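Local coordinates for cytochrome C' (Rhodopseudomonas palustris, PDB 1MQV), which carries a covalently bound heme c whose high-spin iron lacks a sixth ligand, and probably transfers electrons, although its exact role is unknown, at residues A43-S48 with A87-A92; K39-I44 with A104-V109. The protein carries 3 engineered substitutions. One frame throughout, in Å; residues are numbered along the deposited sequence.

Contact 1. Residues A43-S48 with A87-A92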
ATOM      1  N   ALA A  43      -6.143  -2.709   6.660  1.00 22.56           N
ATOM      2  CA  ALA A  43      -4.861  -3.419   6.441  1.00 23.73           C
ATOM      3  C   ALA A  43      -3.892  -2.535   5.702  1.00 26.45           C
ATOM      4  O   ALA A  43      -2.710  -2.444   6.067  1.00 25.00           O
ATOM      5  CB  ALA A  43      -5.069  -4.656   5.651  1.00 25.39           C
ATOM      6  N   ILE A  44      -4.385  -1.877   4.652  1.00 23.70           N
ATOM      7  CA  ILE A  44      -3.543  -0.963   3.876  1.00 18.92           C
ATOM      8  C   ILE A  44      -2.994   0.110   4.817  1.00 21.53           C
ATOM      9  O   ILE A  44      -1.788   0.395   4.794  1.00 20.91           O
ATOM     10  CB  ILE A  44      -4.360  -0.338   2.684  1.00 17.14           C
ATOM     11  CG1 ILE A  44      -4.641  -1.406   1.634  1.00 27.26           C
ATOM     12  CG2 ILE A  44      -3.588   0.842   2.050  1.00 22.85           C
ATOM     13  CD1 ILE A  44      -5.720  -0.976   0.594  1.00 23.05           C
ATOM     14  N   ALA A  45      -3.839   0.691   5.670  1.00 18.62           N
ATOM     15  CA  ALA A  45      -3.365   1.753   6.573  1.00 22.59           C
ATOM     16  C   ALA A  45      -2.341   1.238   7.576  1.00 24.32           C
ATOM     17  O   ALA A  45      -1.317   1.874   7.794  1.00 23.19           O
ATOM     18  CB  ALA A  45      -4.535   2.423   7.326  1.00 25.78           C
ATOM     19  N   ASP A  46      -2.629   0.103   8.203  1.00 23.40           N
ATOM     20  CA  ASP A  46      -1.689  -0.482   9.158  1.00 27.57           C
ATOM     21  C   ASP A  46      -0.344  -0.878   8.507  1.00 24.80           C
ATOM     22  O   ASP A  46       0.725  -0.655   9.105  1.00 26.38           O
ATOM     23  CB  ASP A  46      -2.316  -1.712   9.833  1.00 22.79           C
ATOM     24  CG  ASP A  46      -3.482  -1.346  10.748  1.00 69.32           C
ATOM     25  OD1 ASP A  46      -3.538  -0.184  11.207  1.00 82.08           O
ATOM     26  OD2 ASP A  46      -4.335  -2.222  11.016  1.00 47.62           O
ATOM     27  N   ASP A  47      -0.389  -1.471   7.314  1.00 21.95           N
ATOM     28  CA  ASP A  47       0.843  -1.890   6.616  1.00 20.21           C
ATOM     29  C   ASP A  47       1.670  -0.674   6.283  1.00 29.17           C
ATOM     30  O   ASP A  47       2.892  -0.682   6.422  1.00 20.57           O
ATOM     31  CB  ASP A  47       0.533  -2.659   5.330  1.00 26.05           C
ATOM     32  CG  ASP A  47      -0.183  -3.979   5.587  1.00 33.23           C
ATOM     33  OD1 ASP A  47      -0.141  -4.480   6.730  1.00 33.46           O
ATOM     34  OD2 ASP A  47      -0.786  -4.510   4.640  1.00 35.44           O
ATOM     35  N   SER A  48       1.001   0.408   5.885  1.00 25.68           N
ATOM     36  CA  SER A  48       1.715   1.628   5.528  1.00 20.68           C
ATOM     37  C   SER A  48       2.368   2.312   6.740  1.00 18.23           C
ATOM     38  O   SER A  48       3.269   3.152   6.573  1.00 22.75           O
ATOM     39  CB  SER A  48       0.734   2.598   4.815  1.00 20.17           C
ATOM     40  OG  SER A  48       0.270   2.013   3.602  1.00 22.23           O
ATOM     41  N   ALA A  87      -2.739   7.745   5.404  1.00 19.48           N
ATOM     42  CA  ALA A  87      -3.785   8.747   5.625  1.00 21.79           C
ATOM     43  C   ALA A  87      -4.941   8.631   4.608  1.00 21.39           C
ATOM     44  O   ALA A  87      -6.086   8.913   4.947  1.00 22.22           O
ATOM     45  CB  ALA A  87      -3.179  10.122   5.568  1.00 25.12           C
ATOM     46  N   ALA A  88      -4.651   8.235   3.377  1.00 18.05           N
ATOM     47  CA  ALA A  88      -5.713   8.059   2.376  1.00 22.92           C
ATOM     48  C   ALA A  88      -6.617   6.883   2.756  1.00 25.33           C
ATOM     49  O   ALA A  88      -7.858   6.983   2.693  1.00 20.27           O
ATOM     50  CB  ALA A  88      -5.084   7.842   0.966  1.00 19.10           C
ATOM     51  N   ALA A  89      -6.018   5.755   3.165  1.00 20.90           N
ATOM     52  CA  ALA A  89      -6.826   4.626   3.513  1.00 17.29           C
ATOM     53  C   ALA A  89      -7.616   4.904   4.759  1.00 23.71           C
ATOM     54  O   ALA A  89      -8.764   4.452   4.887  1.00 21.92           O
ATOM     55  CB  ALA A  89      -5.947   3.319   3.708  1.00 16.41           C
ATOM     56  N   THR A  90      -7.011   5.633   5.691  1.00 21.14           N
ATOM     57  CA  THR A  90      -7.722   5.966   6.904  1.00 27.47           C
ATOM     58  C   THR A  90      -8.891   6.893   6.611  1.00 20.44           C
ATOM     59  O   THR A  90      -9.974   6.743   7.194  1.00 26.10           O
ATOM     60  CB  THR A  90      -6.761   6.597   7.932  1.00 27.64           C
ATOM     61  OG1 THR A  90      -5.797   5.595   8.294  1.00 28.06           O
ATOM     62  CG2 THR A  90      -7.514   7.039   9.174  1.00 32.84           C
ATOM     63  N   ALA A  91      -8.699   7.846   5.719  1.00 20.53           N
ATOM     64  CA  ALA A  91      -9.813   8.750   5.389  1.00 25.97           C
ATOM     65  C   ALA A  91     -10.906   7.963   4.630  1.00 30.65           C
ATOM     66  O   ALA A  91     -12.103   8.187   4.808  1.00 23.83           O
ATOM     67  CB  ALA A  91      -9.297   9.930   4.566  1.00 23.31           C
ATOM     68  N   ALA A  92     -10.497   7.014   3.803  1.00 20.64           N
ATOM     69  CA  ALA A  92     -11.455   6.216   3.047  1.00 18.87           C
ATOM     70  C   ALA A  92     -12.342   5.325   3.937  1.00 22.36           C
ATOM     71  O   ALA A  92     -13.442   4.959   3.527  1.00 25.90           O
ATOM     72  CB  ALA A  92     -10.703   5.356   1.950  1.00 20.31           C
TER
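The methyl of Ala-89 lies against two successive residues of the neighbouring helix: CB of Ala-89 is 3.8 Å from CG2 of Ile-44 and 4.0 Å from CB of Ala-45. It also comes close to the backbone there, with Ala-89 CB 3.9 Å from Ala-45 N. At Ile-44 the branched methyl does the touching; with chi1 at -70° CG1 lies beside the backbone N, leaving CG2 anti to it and against the Ala-89 methyl. Ala-45 is met a second time, by a hydroxyl: OG1 of Thr-90 approaches the Ala-45 methyl to 3.5 Å, a van der Waals contact. The hydroxyl spends its hydrogen bond within its own helix, on the carbonyl O of Ala-86, one turn back. A threonine suits this exposed edge because that bond leaves its oxygen compatible with an apolar neighbour.

Small residues let the backbones come near. The CA atoms of Ala-45 and Ala-89 are 5.4 Å apart, and the local axes of 43-48 and 87-92 approach to 8.1 Å, running antiparallel at 152°, as neighbours do in the four-helix bundle of cytochromes c'. Further along, Ser-48 folds its hydroxyl back on its own helix, OG to Ile-44 O at 2.9 Å. That carbonyl also accepts the backbone N of Ser-48, and the two donors reach it from opposite faces of its plane. Ile-44 itself extends inward to within about 4 Å of the heme at nearest atoms, with Leu-85 beside it.

No hydrogen bond crosses between the segments. Close fit of methyl groups joins them, while the nearby hydroxyls of Ser-48 and Thr-90 are satisfied by carbonyls of their own helices and demand nothing from the opposite one.

Contact 2. Residues K39-I44 with A104-V109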
ATOM      1  N   LYS A  39     -12.137  -3.811   6.120  1.00 19.67           N
ATOM      2  CA  LYS A  39     -11.013  -4.685   6.508  1.00 22.89           C
ATOM      3  C   LYS A  39      -9.772  -4.417   5.619  1.00 26.41           C
ATOM      4  O   LYS A  39      -8.636  -4.307   6.118  1.00 23.17           O
ATOM      5  CB  LYS A  39     -11.466  -6.134   6.411  1.00 24.55           C
ATOM      6  CG  LYS A  39     -10.410  -7.209   6.688  1.00 22.07           C
ATOM      7  CD  LYS A  39     -11.048  -8.567   6.589  1.00 26.03           C
ATOM      8  CE  LYS A  39     -10.019  -9.689   6.718  1.00 32.55           C
ATOM      9  NZ  LYS A  39      -9.470  -9.787   8.085  1.00 40.52           N
ATOM     10  N   SER A  40      -9.993  -4.306   4.306  1.00 25.05           N
ATOM     11  CA  SER A  40      -8.918  -4.028   3.357  1.00 21.88           C
ATOM     12  C   SER A  40      -8.323  -2.665   3.588  1.00 23.53           C
ATOM     13  O   SER A  40      -7.123  -2.520   3.545  1.00 22.47           O
ATOM     14  CB  SER A  40      -9.411  -4.092   1.887  1.00 16.81           C
ATOM     15  OG  SER A  40      -9.769  -5.424   1.539  1.00 25.97           O
ATOM     16  N   LEU A  41      -9.152  -1.642   3.817  1.00 19.44           N
ATOM     17  CA  LEU A  41      -8.583  -0.327   4.012  1.00 18.80           C
ATOM     18  C   LEU A  41      -7.767  -0.273   5.311  1.00 20.78           C
ATOM     19  O   LEU A  41      -6.732   0.389   5.390  1.00 21.26           O
ATOM     20  CB  LEU A  41      -9.714   0.709   4.047  1.00 21.39           C
ATOM     21  CG  LEU A  41     -10.399   0.865   2.696  1.00 21.19           C
ATOM     22  CD1 LEU A  41     -11.636   1.778   2.851  1.00 28.34           C
ATOM     23  CD2 LEU A  41      -9.417   1.539   1.733  1.00 23.99           C
ATOM     24  N   ALA A  42      -8.232  -0.975   6.330  1.00 19.45           N
ATOM     25  CA  ALA A  42      -7.550  -0.958   7.616  1.00 20.22           C
ATOM     26  C   ALA A  42      -6.185  -1.633   7.440  1.00 23.01           C
ATOM     27  O   ALA A  42      -5.180  -1.159   7.969  1.00 23.68           O
ATOM     28  CB  ALA A  42      -8.394  -1.690   8.667  1.00 28.75           C
ATOM     29  N   ALA A  43      -6.143  -2.709   6.660  1.00 22.56           N
ATOM     30  CA  ALA A  43      -4.861  -3.419   6.441  1.00 23.73           C
ATOM     31  C   ALA A  43      -3.892  -2.535   5.702  1.00 26.45           C
ATOM     32  O   ALA A  43      -2.710  -2.444   6.067  1.00 25.00           O
ATOM     33  CB  ALA A  43      -5.069  -4.656   5.651  1.00 25.39           C
ATOM     34  N   ILE A  44      -4.385  -1.877   4.652  1.00 23.70           N
ATOM     35  CA  ILE A  44      -3.543  -0.963   3.876  1.00 18.92           C
ATOM     36  C   ILE A  44      -2.994   0.110   4.817  1.00 21.53           C
ATOM     37  O   ILE A  44      -1.788   0.395   4.794  1.00 20.91           O
ATOM     38  CB  ILE A  44      -4.360  -0.338   2.684  1.00 17.14           C
ATOM     39  CG1 ILE A  44      -4.641  -1.406   1.634  1.00 27.26           C
ATOM     40  CG2 ILE A  44      -3.588   0.842   2.050  1.00 22.85           C
ATOM     41  CD1 ILE A  44      -5.720  -0.976   0.594  1.00 23.05           C
ATOM     42  N   ALA A 104     -16.530   6.271  -6.274  1.00 24.07           N
ATOM     43  CA  ALA A 104     -16.087   7.653  -6.376  1.00 27.51           C
ATOM     44  C   ALA A 104     -14.772   7.926  -5.653  1.00 27.99           C
ATOM     45  O   ALA A 104     -13.963   8.720  -6.125  1.00 32.17           O
ATOM     46  CB  ALA A 104     -17.165   8.588  -5.817  1.00 29.76           C
ATOM     47  N   ASN A 105     -14.545   7.229  -4.543  1.00 26.90           N
ATOM     48  CA  ASN A 105     -13.389   7.507  -3.686  1.00 20.97           C
ATOM     49  C   ASN A 105     -12.172   6.588  -3.619  1.00 30.06           C
ATOM     50  O   ASN A 105     -11.099   6.980  -3.118  1.00 24.04           O
ATOM     51  CB  ASN A 105     -13.902   7.727  -2.281  1.00 19.03           C
ATOM     52  CG  ASN A 105     -14.825   8.930  -2.212  1.00 27.32           C
ATOM     53  OD1 ASN A 105     -14.479   9.989  -2.708  1.00 35.40           O
ATOM     54  ND2 ASN A 105     -16.005   8.764  -1.637  1.00 29.83           N
ATOM     55  N   ILE A 106     -12.308   5.396  -4.162  1.00 18.08           N
ATOM     56  CA  ILE A 106     -11.203   4.441  -4.045  1.00 18.75           C
ATOM     57  C   ILE A 106      -9.964   4.857  -4.830  1.00 19.93           C
ATOM     58  O   ILE A 106      -8.839   4.512  -4.439  1.00 24.27           O
ATOM     59  CB  ILE A 106     -11.681   3.000  -4.460  1.00 22.28           C
ATOM     60  CG1 ILE A 106     -10.699   1.928  -3.910  1.00 21.84           C
ATOM     61  CG2 ILE A 106     -11.840   2.903  -5.998  1.00 23.89           C
ATOM     62  CD1 ILE A 106     -10.581   1.938  -2.365  1.00 24.64           C
ATOM     63  N   GLY A 107     -10.134   5.574  -5.946  1.00 20.86           N
ATOM     64  CA  GLY A 107      -8.985   6.006  -6.740  1.00 33.27           C
ATOM     65  C   GLY A 107      -7.921   6.780  -5.967  1.00 26.65           C
ATOM     66  O   GLY A 107      -6.715   6.612  -6.208  1.00 34.80           O
ATOM     67  N   GLY A 108      -8.350   7.635  -5.039  1.00 31.58           N
ATOM     68  CA  GLY A 108      -7.400   8.403  -4.247  1.00 36.82           C
ATOM     69  C   GLY A 108      -6.472   7.518  -3.418  1.00 39.03           C
ATOM     70  O   GLY A 108      -5.306   7.846  -3.151  1.00 33.94           O
ATOM     71  N   VAL A 109      -6.997   6.379  -3.010  1.00 23.93           N
ATOM     72  CA  VAL A 109      -6.223   5.445  -2.229  1.00 24.52           C
ATOM     73  C   VAL A 109      -5.234   4.691  -3.109  1.00 24.36           C
ATOM     74  O   VAL A 109      -3.994   4.748  -2.902  1.00 21.84           O
ATOM     75  CB  VAL A 109      -7.155   4.420  -1.542  1.00 29.29           C
ATOM     76  CG1 VAL A 109      -6.341   3.474  -0.674  1.00 26.34           C
ATOM     77  CG2 VAL A 109      -8.230   5.158  -0.700  1.00 25.40           C
TER
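The nearest CA pair between 39-44 and 104-109, Leu-41 and Val-109, is still 8.8 Å apart, so side chains have to bridge the gap. Both segments are helical and run in the same general direction. The first is regular, with Ala-43 N bonded to Lys-39 O and Ile-44 N to Ser-40 O. The second is kinked: the N atoms of Gly-107 and Gly-108 lack the usual bond to the preceding turn, Gly-108 N makes a weak bond to Asn-105 O instead, and Val-109 N reaches Ile-106 O at 3.0 Å, three residues back. The two glycines lie exposed at this kink yet keep helical backbone angles.

This is a contact across the interior of a four-helix bundle, between its second helix, 34-50, and its last, 99-120. Helices 4-27 and 75-95 fill in around it: Ile-22 and Leu-26 lie against Ile-106, while Ala-92 touches both Leu-41 and Val-109.

One methyl, CD2 of Leu-41, serves both partners. It meets CD1 of Ile-106 at 4.3 Å and CG1 of Val-109 at 4.4 Å, easy apolar distances without tight interlocking. The length of leucine matters here, since its branched end reaches inward where its CB would fall short. In Ile-106, CG1 is anti to the backbone N (chi1 -161°), and the bend at the next bond (chi2 60°) turns CD1 toward Leu-41. Val-109, whose CB already faces the other segment, needs only the short CG1 branch; its side chain lies about 6 Å from the heme at nearest atoms.

From the N terminus, helix 4-27 comes first and helix 34-50 second, and both contacts start on this second helix, sharing Ala-43 and Ile-44. Contact 1 closes the shorter loop, returning after 38 intervening residues on helix 75-95. Contact 2 begins slightly earlier and returns later, on helix 99-120 after 59 intervening residues, so contact 1 nests within it. Together they tie the second helix to the third and the fourth. Their centres are 7 Å apart, and they meet directly: the Ala-89 methyl packs on a carbonyl, CB 3.5 Å from Leu-41 O, and Ala-92 CB lies 3.6 Å from Val-109 CG2, drawing all three helices together near the heme.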